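Local structure of hypothetical protein (Lactobacillus plantarum, 2IAY) at residues 24-27 with 28-31; 98-101 with 102-106. The protein is of unknown function but belongs to the DUF1831 family, which has been linked tentatively to amino-acid metabolism. One frame throughout, in Å; residues are numbered along the deposited sequence. Where two conformers were deposited one is given.

Contact 1 (24-27 with 28-31); sequences KKYT and LMDL
Y26 and M29, a selenomethionine, run side by side and point the same way, one helical turn apart. In the one of two deposited M29 conformers described here, SE lies at the rim of the Y26 ring, close to the ring plane and 4.1 Å from Y26 CD1, in an edge-type Met-aromatic contact. M29 CG, set beside its own backbone N (chi1 -69°), rests 3.3 Å from K25 O, and the chain runs on extended, bringing SE alongside both the Y26 ring edge and K25 CE. K25 is also extended but crosses the M29 chain obliquely. K25 CE comes 3.5 Å from M29 CE, closer than carbons normally pack; given the two conformers, that closeness is doubtful.

T27 and L31 likewise lie alongside each other, T27 CG2 being 4.0 Å from L31 CD2. The same L31 methyl also reaches to 3.4 Å from T27 O, the carbonyl that accepts L31 N. L28 packs into the protein, touching F33, F41, L67 and I110; its CG also packs on K24 O.

Along the backbone, K24 O receives L28 N at 2.9 Å, and D30 N bonds Y26 O at 2.9 Å. K24 NZ turns back to D109 in a salt bridge and to the carbonyl of T22, and D30 pairs with R108. The whole is a short amphipathic helix of fewer than two turns, with K24 at the N-cap, L28 on its buried side and Y26, M29 and D30 exposed.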
ATOM      1  N   LYS A  24      -2.896 -11.410   9.911  1.00  7.31           N
ATOM      2  CA  LYS A  24      -3.437 -11.314  11.263  1.00  7.49           C
ATOM      3  C   LYS A  24      -3.751  -9.870  11.611  1.00  6.98           C
ATOM      4  O   LYS A  24      -2.954  -8.958  11.416  1.00  8.26           O
ATOM      5  CB  LYS A  24      -2.448 -11.884  12.283  1.00  8.52           C
ATOM      6  CG  LYS A  24      -2.224 -13.403  12.085  1.00 10.23           C
ATOM      7  CD  LYS A  24      -0.952 -13.916  12.762  1.00 11.91           C
ATOM      8  CE  LYS A  24      -0.262 -15.037  11.982  1.00 15.44           C
ATOM      9  NZ  LYS A  24       0.331 -14.496  10.745  1.00 15.21           N
ATOM     10  N   LYS A  25      -4.910  -9.693  12.265  1.00  7.76           N
ATOM     11  CA  LYS A  25      -5.350  -8.412  12.835  1.00  7.69           C
ATOM     12  C   LYS A  25      -4.240  -7.754  13.635  1.00  6.91           C
ATOM     13  O   LYS A  25      -3.930  -6.573  13.426  1.00  6.93           O
ATOM     14  CB  LYS A  25      -6.576  -8.681  13.763  1.00  6.98           C
ATOM     15  CG  LYS A  25      -7.005  -7.504  14.610  1.00  7.41           C
ATOM     16  CD  LYS A  25      -8.014  -7.880  15.692  1.00  8.28           C
ATOM     17  CE  LYS A  25      -8.410  -6.650  16.472  1.00  8.09           C
ATOM     18  NZ  LYS A  25      -9.444  -6.974  17.460  1.00  9.98           N
ATOM     19  N   TYR A  26      -3.644  -8.483  14.573  1.00  6.83           N
ATOM     20  CA  TYR A  26      -2.699  -7.842  15.476  1.00  7.68           C
ATOM     21  C   TYR A  26      -1.422  -7.476  14.737  1.00  8.33           C
ATOM     22  O   TYR A  26      -0.751  -6.535  15.123  1.00  8.54           O
ATOM     23  CB  TYR A  26      -2.383  -8.712  16.715  1.00  8.93           C
ATOM     24  CG  TYR A  26      -3.588  -8.950  17.615  1.00 12.00           C
ATOM     25  CD1 TYR A  26      -4.490  -7.960  17.923  1.00 13.59           C
ATOM     26  CD2 TYR A  26      -3.791 -10.218  18.157  1.00 14.97           C
ATOM     27  CE1 TYR A  26      -5.616  -8.255  18.756  1.00 15.01           C
ATOM     28  CE2 TYR A  26      -4.803 -10.500  18.967  1.00 18.09           C
ATOM     29  CZ  TYR A  26      -5.709  -9.545  19.253  1.00 17.60           C
ATOM     30  OH  TYR A  26      -6.732  -9.948  20.088  1.00 22.57           O
ATOM     31  N   THR A  27      -1.055  -8.246  13.717  1.00  7.23           N
ATOM     32  CA  THR A  27       0.102  -7.910  12.913  1.00  7.88           C
ATOM     33  C   THR A  27      -0.149  -6.641  12.086  1.00  7.78           C
ATOM     34  O   THR A  27       0.712  -5.743  12.009  1.00  8.32           O
ATOM     35  CB  THR A  27       0.528  -9.074  12.049  1.00  8.63           C
ATOM     36  OG1 THR A  27       0.736 -10.182  12.908  1.00  9.67           O
ATOM     37  CG2 THR A  27       1.847  -8.764  11.286  1.00 11.60           C
ATOM     38  N   LEU A  28      -1.334  -6.537  11.487  1.00  7.91           N
ATOM     39  CA  LEU A  28      -1.703  -5.297  10.784  1.00  7.68           C
ATOM     40  C   LEU A  28      -1.537  -4.101  11.717  1.00  7.58           C
ATOM     41  O   LEU A  28      -0.957  -3.067  11.364  1.00  7.99           O
ATOM     42  CB  LEU A  28      -3.120  -5.357  10.210  1.00  8.07           C
ATOM     43  CG  LEU A  28      -3.297  -6.299   9.023  1.00  7.49           C
ATOM     44  CD1 LEU A  28      -4.766  -6.455   8.759  1.00 10.73           C
ATOM     45  CD2 LEU A  28      -2.587  -5.798   7.765  1.00  8.84           C
HETATM   46  N   MSE A  29      -2.070  -4.215  12.931  1.00  8.14           N
HETATM   47  CA  MSE A  29      -2.004  -3.136  13.920  0.67  7.16           C
HETATM   48  C   MSE A  29      -0.567  -2.827  14.252  1.00  7.82           C
HETATM   49  O   MSE A  29      -0.158  -1.687  14.361  1.00  9.34           O
HETATM   50  CB  MSE A  29      -2.751  -3.543  15.209  0.67  7.71           C
HETATM   51  CG  MSE A  29      -4.238  -3.612  14.961  0.67  7.52           C
HETATM   52 SE   MSE A  29      -5.214  -4.168  16.539  0.50 14.67          SE
HETATM   53  CE  MSE A  29      -6.976  -3.525  15.924  0.67 17.29           C
ATOM     54  N   ASP A  30       0.224  -3.868  14.440  1.00  8.64           N
ATOM     55  CA  ASP A  30       1.640  -3.712  14.778  1.00  8.86           C
ATOM     56  C   ASP A  30       2.427  -2.980  13.690  1.00  9.86           C
ATOM     57  O   ASP A  30       3.398  -2.298  13.989  1.00 13.08           O
ATOM     58  CB  ASP A  30       2.277  -5.085  15.062  1.00  9.69           C
ATOM     59  CG  ASP A  30       3.655  -4.974  15.695  1.00 10.84           C
ATOM     60  OD1 ASP A  30       3.741  -4.265  16.728  1.00 11.74           O
ATOM     61  OD2 ASP A  30       4.628  -5.618  15.186  1.00 12.16           O
ATOM     62  N   LEU A  31       2.008  -3.099  12.434  1.00  9.11           N
ATOM     63  CA  LEU A  31       2.662  -2.421  11.308  1.00  9.23           C
ATOM     64  C   LEU A  31       2.052  -1.068  11.005  1.00  9.77           C
ATOM     65  O   LEU A  31       2.452  -0.444  10.014  1.00 12.56           O
ATOM     66  CB  LEU A  31       2.633  -3.322  10.057  1.00 10.48           C
ATOM     67  CG  LEU A  31       3.761  -4.355   9.932  1.00 11.06           C
ATOM     68  CD1 LEU A  31       5.088  -3.750   9.634  1.00 13.40           C
ATOM     69  CD2 LEU A  31       3.925  -5.292  11.131  1.00 11.77           C
TER

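Contact 2 (98-101 with 102-106); sequences LRYI and LANFI
L102 holds CG beside its own backbone N (chi1 -61°), whereas L98 swings CG anti to the nitrogen (chi1 177°); the two leucines therefore lean together across one turn, and L98 CD2 meets L102 CD1 at 3.7 Å, the chains crossing at a slant. L102 CG also rests against L98 O, at 3.4 Å. That oxygen takes L102 N in a bond of 3.0 Å, and A103 N bonds R99 O.

These leucines and I101 form the inner side of helix 92-107, which lies against the four-stranded antiparallel sheet: all three touch L59 of strand 57-63, I101 also meets F43, R45 and L47, and L98 touches T74 and L102 touches M72, both of strand 70-76. On another side of the helix R99 forms a salt bridge with D13.

At Y100 and I101 the i to i+4 spacing widens, and water is bound at both carbonyls; I106 N again bonds L102 O at 2.9 Å. N104 N makes a weak bond of 3.3 Å to I101 O. Water 2 donates to I101 O and accepts from N104 ND2, each at 3.0 Å, linking backbone to side-chain amide. Water 1 donates to Y100 O at 2.8 Å and weakly to N104 OD1, while lying over the centre of the Y100 ring. I101 O further stands over one face of the F105 ring, displaced toward the rim, with I101 CG2 4.3 Å from F105 CZ; the ring itself meets F43 edge-to-face and F33 with planes inclined.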
ATOM      1  N   LEU A  98       8.752   3.393  -1.233  1.00  6.62           N
ATOM      2  CA  LEU A  98       7.638   2.439  -1.321  1.00  6.36           C
ATOM      3  C   LEU A  98       8.089   1.015  -1.076  1.00  5.81           C
ATOM      4  O   LEU A  98       7.499   0.262  -0.316  1.00  6.60           O
ATOM      5  CB  LEU A  98       6.957   2.597  -2.681  1.00  7.80           C
ATOM      6  CG  LEU A  98       5.817   1.605  -2.952  1.00  8.92           C
ATOM      7  CD1 LEU A  98       4.577   2.312  -3.634  1.00 12.54           C
ATOM      8  CD2 LEU A  98       6.246   0.400  -3.707  1.00 12.96           C
ATOM      9  N   ARG A  99       9.170   0.636  -1.741  1.00  6.73           N
ATOM     10  CA  ARG A  99       9.684  -0.722  -1.545  1.00  7.06           C
ATOM     11  C   ARG A  99      10.132  -1.000  -0.121  1.00  6.92           C
ATOM     12  O   ARG A  99       9.952  -2.096   0.401  1.00  7.70           O
ATOM     13  CB  ARG A  99      10.811  -1.006  -2.523  1.00  6.86           C
ATOM     14  CG  ARG A  99      10.397  -1.164  -3.988  1.00  6.93           C
ATOM     15  CD  ARG A  99       9.440  -2.323  -4.229  1.00  7.89           C
ATOM     16  NE  ARG A  99       9.407  -2.591  -5.680  1.00  8.34           N
ATOM     17  CZ  ARG A  99       8.363  -2.537  -6.491  1.00  8.10           C
ATOM     18  NH1 ARG A  99       7.146  -2.433  -6.016  1.00  8.58           N
ATOM     19  NH2 ARG A  99       8.556  -2.576  -7.803  1.00  9.02           N
ATOM     20  N   TYR A 100      10.726  -0.002   0.528  1.00  7.12           N
ATOM     21  CA  TYR A 100      11.130  -0.113   1.914  1.00  6.95           C
ATOM     22  C   TYR A 100       9.925  -0.375   2.823  1.00  6.54           C
ATOM     23  O   TYR A 100       9.971  -1.228   3.686  1.00  8.08           O
ATOM     24  CB  TYR A 100      11.883   1.192   2.310  1.00  7.94           C
ATOM     25  CG  TYR A 100      12.470   1.152   3.699  1.00  9.50           C
ATOM     26  CD1 TYR A 100      11.725   1.474   4.809  1.00 12.32           C
ATOM     27  CD2 TYR A 100      13.769   0.707   3.889  1.00 12.06           C
ATOM     28  CE1 TYR A 100      12.298   1.381   6.104  1.00 15.51           C
ATOM     29  CE2 TYR A 100      14.348   0.641   5.131  1.00 15.96           C
ATOM     30  CZ  TYR A 100      13.611   0.964   6.217  1.00 14.71           C
ATOM     31  OH  TYR A 100      14.200   0.871   7.442  1.00 21.47           O
ATOM     32  N   ILE A 101       8.863   0.397   2.627  1.00  6.55           N
ATOM     33  CA  ILE A 101       7.658   0.244   3.392  1.00  8.10           C
ATOM     34  C   ILE A 101       7.083  -1.155   3.197  1.00  7.45           C
ATOM     35  O   ILE A 101       6.719  -1.861   4.156  1.00  9.46           O
ATOM     36  CB  ILE A 101       6.616   1.351   3.018  1.00  8.46           C
ATOM     37  CG1 ILE A 101       7.112   2.730   3.452  1.00  8.40           C
ATOM     38  CG2 ILE A 101       5.249   1.034   3.637  1.00 10.45           C
ATOM     39  CD1 ILE A 101       6.420   3.891   2.733  1.00 10.56           C
ATOM     40  N   LEU A 102       6.937  -1.560   1.938  1.00  7.99           N
ATOM     41  CA  LEU A 102       6.339  -2.857   1.644  1.00  8.68           C
ATOM     42  C   LEU A 102       7.205  -4.033   2.046  1.00  8.55           C
ATOM     43  O   LEU A 102       6.693  -5.091   2.339  1.00  8.72           O
ATOM     44  CB  LEU A 102       5.922  -2.942   0.181  1.00  9.44           C
ATOM     45  CG  LEU A 102       4.875  -1.919  -0.268  1.00 11.01           C
ATOM     46  CD1 LEU A 102       4.483  -2.128  -1.729  1.00 14.53           C
ATOM     47  CD2 LEU A 102       3.649  -1.972   0.627  1.00 12.06           C
ATOM     48  N   ALA A 103       8.519  -3.845   2.109  1.00  8.62           N
ATOM     49  CA  ALA A 103       9.392  -4.914   2.539  1.00  7.77           C
ATOM     50  C   ALA A 103       9.053  -5.323   3.960  1.00  8.23           C
ATOM     51  O   ALA A 103       9.126  -6.473   4.303  1.00  8.51           O
ATOM     52  CB  ALA A 103      10.869  -4.455   2.478  1.00 10.67           C
ATOM     53  N   ASN A 104       8.673  -4.378   4.803  1.00  7.69           N
ATOM     54  CA  ASN A 104       8.255  -4.702   6.152  1.00  8.22           C
ATOM     55  C   ASN A 104       6.975  -5.580   6.158  1.00  7.55           C
ATOM     56  O   ASN A 104       6.829  -6.441   7.001  1.00  8.46           O
ATOM     57  CB  ASN A 104       8.008  -3.452   6.996  1.00  9.33           C
ATOM     58  CG  ASN A 104       9.250  -2.714   7.363  1.00 11.32           C
ATOM     59  OD1 ASN A 104      10.311  -3.320   7.527  1.00 12.44           O
ATOM     60  ND2 ASN A 104       9.114  -1.415   7.582  1.00 13.67           N
ATOM     61  N   PHE A 105       6.062  -5.285   5.226  1.00  7.28           N
ATOM     62  CA  PHE A 105       4.850  -6.072   5.112  1.00  7.55           C
ATOM     63  C   PHE A 105       5.157  -7.493   4.625  1.00  7.38           C
ATOM     64  O   PHE A 105       4.516  -8.440   5.065  1.00  8.63           O
ATOM     65  CB  PHE A 105       3.859  -5.385   4.171  1.00  6.76           C
ATOM     66  CG  PHE A 105       3.290  -4.055   4.621  1.00  6.73           C
ATOM     67  CD1 PHE A 105       3.607  -3.458   5.829  1.00  8.70           C
ATOM     68  CD2 PHE A 105       2.417  -3.414   3.779  1.00  9.10           C
ATOM     69  CE1 PHE A 105       3.067  -2.216   6.144  1.00  8.57           C
ATOM     70  CE2 PHE A 105       1.856  -2.189   4.125  1.00  9.56           C
ATOM     71  CZ  PHE A 105       2.222  -1.572   5.297  1.00  8.72           C
ATOM     72  N   ILE A 106       6.159  -7.622   3.751  1.00  7.84           N
ATOM     73  CA  ILE A 106       6.601  -8.958   3.288  1.00  7.55           C
ATOM     74  C   ILE A 106       7.223  -9.740   4.453  1.00  8.89           C
ATOM     75  O   ILE A 106       6.916 -10.899   4.677  1.00 10.52           O
ATOM     76  CB  ILE A 106       7.581  -8.831   2.136  1.00  8.21           C
ATOM     77  CG1 ILE A 106       6.832  -8.308   0.916  1.00 10.01           C
ATOM     78  CG2 ILE A 106       8.189 -10.212   1.839  1.00 10.83           C
ATOM     79  CD1 ILE A 106       7.713  -7.951  -0.254  1.00 12.17           C
TER
HETATM   80  O   HOH W   1      12.218  -2.200   4.985  1.00 17.84           O
HETATM   81  O   HOH W   2       6.459  -0.373   6.742  1.00 13.30           O

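From the N terminus, the chain passes through strands 7-8 and 17-19 before contact 1 forms the short helix 25-30. It then builds the four-stranded sheet and enters helix 92-107, where contact 2 lies. The contacts follow in series, neither nested nor crossed; each links residues about one turn apart along its own helix and closes no long loop. Their centres are about 14 Å apart, yet they touch: L31 CD1 packs on N104 CB at 3.9 Å, and L31 CB on F105 CE1 at 4.1 Å. The polar ties of 24-31 to the residues just after helix 92-107 extend this junction, and F33 meets both L28 and F105.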